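DR2417 (PDB 4XWW) degrades RNA as RNase J, a dimeric metallo-beta-lactamase-family exonuclease that works by a two-metal-ion mechanism and gains activity on dimerization. Local coordinates at the interface of chains A and B. Residues are numbered along the deposited sequence; one frame, centred on the assembly and turned at random. Chains: chain A/B, DR2417.

Contact 1: the interface of chains A and B. Residues chain A 352, 355, 358-359; chain B 54, 405-407.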
loop_
_atom_site.group_PDB
_atom_site.type_symbol
_atom_site.label_atom_id
_atom_site.label_comp_id
_atom_site.label_asym_id
_atom_site.label_seq_id
_atom_site.Cartn_x
_atom_site.Cartn_y
_atom_site.Cartn_z
ATOM N N ASP A 352 -3.970 1.872 -1.928
ATOM C CA ASP A 352 -3.799 2.869 -2.985
ATOM C C ASP A 352 -4.805 2.714 -4.120
ATOM O O ASP A 352 -5.310 3.710 -4.668
ATOM C CB ASP A 352 -2.381 2.798 -3.562
ATOM C CG ASP A 352 -1.384 3.630 -2.778
ATOM O OD1 ASP A 352 -1.817 4.515 -2.009
ATOM O OD2 ASP A 352 -0.166 3.410 -2.949
ATOM N N ASN A 355 -8.213 3.751 -2.898
ATOM C CA ASN A 355 -8.234 5.219 -2.727
ATOM C C ASN A 355 -8.375 5.923 -4.053
ATOM O O ASN A 355 -9.002 7.002 -4.159
ATOM C CB ASN A 355 -6.968 5.692 -2.019
ATOM C CG ASN A 355 -6.998 7.169 -1.724
ATOM O OD1 ASN A 355 -7.847 7.638 -0.978
ATOM N ND2 ASN A 355 -6.066 7.909 -2.311
ATOM N N VAL A 358 -11.935 5.775 -4.994
ATOM C CA VAL A 358 -12.745 6.639 -4.141
ATOM C C VAL A 358 -12.634 8.096 -4.591
ATOM O O VAL A 358 -13.643 8.790 -4.735
ATOM C CB VAL A 358 -12.353 6.486 -2.661
ATOM C CG1 VAL A 358 -12.944 7.635 -1.814
ATOM C CG2 VAL A 358 -12.852 5.128 -2.154
ATOM N N ASN A 359 -11.417 8.574 -4.835
ATOM C CA ASN A 359 -11.274 9.953 -5.287
ATOM C C ASN A 359 -11.920 10.216 -6.649
ATOM O O ASN A 359 -12.473 11.293 -6.873
ATOM C CB ASN A 359 -9.792 10.364 -5.311
ATOM C CG ASN A 359 -9.296 10.758 -3.938
ATOM O OD1 ASN A 359 -9.899 11.592 -3.284
ATOM N ND2 ASN A 359 -8.239 10.113 -3.466
ATOM N N LYS B 54 4.214 8.293 -5.744
ATOM C CA LYS B 54 3.323 7.157 -5.531
ATOM C C LYS B 54 3.934 5.895 -6.127
ATOM O O LYS B 54 4.974 5.945 -6.793
ATOM C CB LYS B 54 1.951 7.418 -6.146
ATOM C CG LYS B 54 1.195 8.573 -5.521
ATOM C CD LYS B 54 0.974 8.347 -4.035
ATOM C CE LYS B 54 -0.446 8.714 -3.633
ATOM N NZ LYS B 54 -0.639 8.644 -2.157
ATOM N N GLU B 405 -6.852 15.485 -0.679
ATOM C CA GLU B 405 -7.356 14.899 -1.913
ATOM C C GLU B 405 -8.837 15.241 -2.039
ATOM O O GLU B 405 -9.442 15.684 -1.064
ATOM C CB GLU B 405 -7.129 13.384 -1.881
ATOM C CG GLU B 405 -5.632 13.029 -1.856
ATOM C CD GLU B 405 -5.367 11.549 -1.650
ATOM O OE1 GLU B 405 -6.307 10.813 -1.272
ATOM O OE2 GLU B 405 -4.211 11.131 -1.868
ATOM N N PRO B 406 -9.433 15.023 -3.221
ATOM C CA PRO B 406 -10.854 15.382 -3.354
ATOM C C PRO B 406 -11.727 14.798 -2.235
ATOM O O PRO B 406 -12.583 15.521 -1.724
ATOM C CB PRO B 406 -11.231 14.793 -4.708
ATOM C CG PRO B 406 -9.971 14.863 -5.503
ATOM C CD PRO B 406 -8.875 14.546 -4.498
ATOM N N ARG B 407 -11.489 13.548 -1.828
ATOM C CA ARG B 407 -12.282 12.969 -0.752
ATOM C C ARG B 407 -12.204 13.805 0.533
ATOM O O ARG B 407 -13.206 13.959 1.237
ATOM C CB ARG B 407 -11.841 11.526 -0.463
ATOM C CG ARG B 407 -10.383 11.382 -0.023
ATOM C CD ARG B 407 -9.972 9.907 0.119
ATOM N NE ARG B 407 -10.712 9.261 1.202
ATOM C CZ ARG B 407 -10.758 7.946 1.410
ATOM N NH1 ARG B 407 -10.117 7.112 0.602
ATOM N NH2 ARG B 407 -11.461 7.474 2.429
HETATM O O HOH W 1 -6.381 8.989 1.297
HETATM O O HOH W 2 -3.086 6.750 -1.607
#

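Contact 2: the interface of chains A and B. Residues chain A 474, 479, 481, 495, 554; chain B 474, 479, 481, 497, 554.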
loop_
_atom_site.group_PDB
_atom_site.type_symbol
_atom_site.label_atom_id
_atom_site.label_comp_id
_atom_site.label_asym_id
_atom_site.label_seq_id
_atom_site.Cartn_x
_atom_site.Cartn_y
_atom_site.Cartn_z
ATOM N N LEU A 474 14.694 -2.849 -13.446
ATOM C CA LEU A 474 14.174 -2.187 -14.635
ATOM C C LEU A 474 13.115 -1.145 -14.278
ATOM O O LEU A 474 13.112 -0.045 -14.825
ATOM C CB LEU A 474 13.591 -3.209 -15.607
ATOM C CG LEU A 474 14.624 -4.182 -16.173
ATOM C CD1 LEU A 474 13.984 -5.193 -17.121
ATOM C CD2 LEU A 474 15.725 -3.402 -16.870
ATOM N N LEU A 479 16.665 1.224 -18.437
ATOM C CA LEU A 479 17.861 0.549 -18.926
ATOM C C LEU A 479 18.622 1.286 -20.019
ATOM O O LEU A 479 18.067 2.092 -20.769
ATOM C CB LEU A 479 17.517 -0.849 -19.440
ATOM C CG LEU A 479 17.002 -0.895 -20.875
ATOM C CD1 LEU A 479 17.340 -2.207 -21.508
ATOM C CD2 LEU A 479 15.521 -0.705 -20.844
ATOM N N ILE A 481 21.262 -0.075 -22.992
ATOM C CA ILE A 481 22.014 -1.119 -23.663
ATOM C C ILE A 481 23.106 -0.492 -24.534
ATOM O O ILE A 481 22.829 0.191 -25.524
ATOM C CB ILE A 481 21.095 -2.045 -24.500
ATOM C CG1 ILE A 481 21.891 -2.764 -25.593
ATOM C CG2 ILE A 481 19.913 -1.289 -25.063
ATOM C CD1 ILE A 481 22.379 -4.127 -25.168
ATOM N N VAL A 495 21.130 2.501 -26.593
ATOM C CA VAL A 495 19.672 2.448 -26.577
ATOM C C VAL A 495 19.150 2.500 -25.142
ATOM O O VAL A 495 19.615 1.765 -24.271
ATOM C CB VAL A 495 19.119 1.194 -27.267
ATOM C CG1 VAL A 495 17.587 1.188 -27.195
ATOM C CG2 VAL A 495 19.604 1.113 -28.702
ATOM N N ILE A 554 23.290 -2.950 -19.974
ATOM C CA ILE A 554 23.555 -4.150 -20.737
ATOM C C ILE A 554 24.588 -3.835 -21.812
ATOM O O ILE A 554 24.260 -3.286 -22.860
ATOM C CB ILE A 554 22.259 -4.632 -21.398
ATOM C CG1 ILE A 554 21.281 -5.115 -20.327
ATOM C CG2 ILE A 554 22.537 -5.730 -22.408
ATOM C CD1 ILE A 554 19.990 -5.662 -20.883
ATOM N N LEU B 474 8.273 -2.526 -18.502
ATOM C CA LEU B 474 9.439 -3.334 -18.172
ATOM C C LEU B 474 9.176 -4.153 -16.910
ATOM O O LEU B 474 9.407 -5.360 -16.880
ATOM C CB LEU B 474 10.677 -2.452 -17.988
ATOM C CG LEU B 474 11.407 -2.021 -19.265
ATOM C CD1 LEU B 474 11.653 -0.520 -19.288
ATOM C CD2 LEU B 474 12.722 -2.770 -19.406
ATOM N N LEU B 479 11.938 -8.048 -20.541
ATOM C CA LEU B 479 12.562 -7.628 -21.797
ATOM C C LEU B 479 13.293 -8.729 -22.582
ATOM O O LEU B 479 13.965 -9.587 -22.004
ATOM C CB LEU B 479 13.546 -6.488 -21.520
ATOM C CG LEU B 479 14.290 -5.979 -22.754
ATOM C CD1 LEU B 479 13.314 -5.324 -23.712
ATOM C CD2 LEU B 479 15.387 -5.021 -22.362
ATOM N N ILE B 481 15.967 -8.595 -25.914
ATOM C CA ILE B 481 16.680 -7.854 -26.947
ATOM C C ILE B 481 17.130 -8.797 -28.057
ATOM O O ILE B 481 17.806 -9.799 -27.805
ATOM C CB ILE B 481 17.904 -7.121 -26.383
ATOM C CG1 ILE B 481 17.514 -6.306 -25.154
ATOM C CG2 ILE B 481 18.543 -6.244 -27.459
ATOM C CD1 ILE B 481 18.697 -5.702 -24.434
ATOM N N ARG B 497 15.951 -10.065 -20.214
ATOM C CA ARG B 497 15.888 -9.465 -18.883
ATOM C C ARG B 497 14.470 -9.552 -18.326
ATOM O O ARG B 497 13.520 -9.093 -18.962
ATOM C CB ARG B 497 16.340 -8.000 -18.910
ATOM C CG ARG B 497 17.837 -7.786 -18.752
ATOM C CD ARG B 497 18.406 -8.569 -17.576
ATOM N NE ARG B 497 19.850 -8.394 -17.455
ATOM C CZ ARG B 497 20.739 -8.833 -18.342
ATOM N NH1 ARG B 497 20.340 -9.476 -19.433
ATOM N NH2 ARG B 497 22.034 -8.624 -18.144
ATOM N N ILE B 554 13.178 -5.246 -28.003
ATOM C CA ILE B 554 13.804 -4.220 -28.815
ATOM C C ILE B 554 14.608 -4.920 -29.924
ATOM O O ILE B 554 15.633 -5.563 -29.681
ATOM C CB ILE B 554 14.641 -3.211 -27.942
ATOM C CG1 ILE B 554 15.999 -3.751 -27.485
ATOM C CG2 ILE B 554 13.834 -2.788 -26.709
ATOM C CD1 ILE B 554 16.878 -2.689 -26.817
#

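Contact 1: the interface of chains A and B
A:Asn355 and A:Asn359, one turn apart on helix 351-364, meet B:Glu405, just before helix 406-417, and B:Arg407 in its first turn, in the homodimer interface of RNase J, a metallo-beta-lactamase/beta-CASP enzyme. The tight half is a knot of two amides, one carboxylate and one guanidinium. B:Glu405 OE1 receives both amide nitrogens from the same face of its carboxylate. A:Asn355 ND2 comes tip to tip at 3.1 Å from that oxygen, on the syn side but tilted out of the plane. A:Asn359 ND2 reaches OE1 at 3.0 Å from well above the plane, the A:Asn359 amide and the B:Glu405 carboxylate standing 84° apart. The amide oxygens of the same asparagines turn to B:Arg407. A:Asn359 OD1 takes the backbone N of B:Arg407 at 2.9 Å, nearly along the C=O axis, and thereby occupies an amide in the first turn of helix 406-417. A:Asn355 OD1 takes the guanidinium NH1 of B:Arg407 at 2.8 Å in the amide plane, though the oxygen sits somewhat out of the guanidinium plane. With both ends of each amide engaged, neither asparagine can flip without losing bonds. CG of A:Asn355 is anti to the backbone N (chi1 -175°), which sends its amide outward to the partner. Carbon contacts fill in around the polar atoms: CG1 of A:Val358 lies over the rim of one guanidinium face, and the B:Pro406 ring rests its CD against A:Asn359 CG at 3.9 Å. The loose side is watery. Water 1 joins A:Asn355 OD1 to B:Glu405 OE1 at the border of the knot. Farther along the helix, the poorly ordered A:Asp352 and B:Lys54 face each other with OD1 and NZ 4.3 Å apart; water 2 bridges these two atoms, and any attraction of opposite charges there is likely weak.

Contact 2: the interface of chains A and B
A:Leu479 and B:Leu479 touch tip to tip, CD1 of the first 3.5 Å from CD2 of the second. Both belong to strand 479-485 of their own chain, yet the side chains differ: in A:Leu479 CG sits between the backbone N and the carbonyl carbon (chi1 84°), whereas in B:Leu479 it is anti to the backbone N (chi1 179°). The two leucines therefore depart locally from the two-fold symmetry of the dimer. Leucine-on-leucine packing continues at the helix ends. A:Leu474 and B:Leu474 cross at about a right angle, CD1 of the former 3.6 Å from CD2 of the latter, and that same B:Leu474 methyl also reaches A:Leu479 CD2 at 3.8 Å, tying helix 465-477 of one chain to the strand of the other. The beta-branched residues, isoleucine and valine, form a second group. A:Ile481 and B:Ile481 point their CD1 methyls at each other, 4.1 Å apart. A:Ile554 CD1 comes tip to tip with B:Ile481 CD1 at 3.8 Å. On the opposite flank B:Ile554 and A:Ile481 lie side by side, pointing opposite ways, with B:Ile554 CD1 3.8 Å from A:Ile481 CG2, and the same B:Ile554 methyl meets A:Val495 CG1 end on. A third kind of contact uses both the aliphatic stem and the guanidinium face of B:Arg497. The chain bends beyond CB; its CG lies 3.7 Å from A:Ile554 CD1, and that methyl also lies over the centre of one guanidinium face. B:Arg497 CB nears A:Leu474 CD1 as well. No polar atom of one chain bonds to the other in this patch, so shape and burial of carbon hold it. The residues come from helix 465-477 and strands 479-485, 491-497 and 552-556, the sheet of each RNase J C-terminal region laid against its copy.

Contact 1 and contact 2 lie about 33 Å apart, share no residues or secondary-structure elements, and join the same two chains in different ways: hydrogen bonds and waters between a helix and a helix start with nearby loops in contact 1, carbon packing between C-terminal sheets in contact 2. Contact 1 recurs with the chains exchanged, while contact 2 pairs like residues about the axis; holding at separated places should restrain relative rotation. Contact 1 is the nearer to the catalytic region, its centre about 26 Å from A:His381 against about 41 Å for contact 2. Neither touches that residue, so any effect on exonuclease activity is likely indirect.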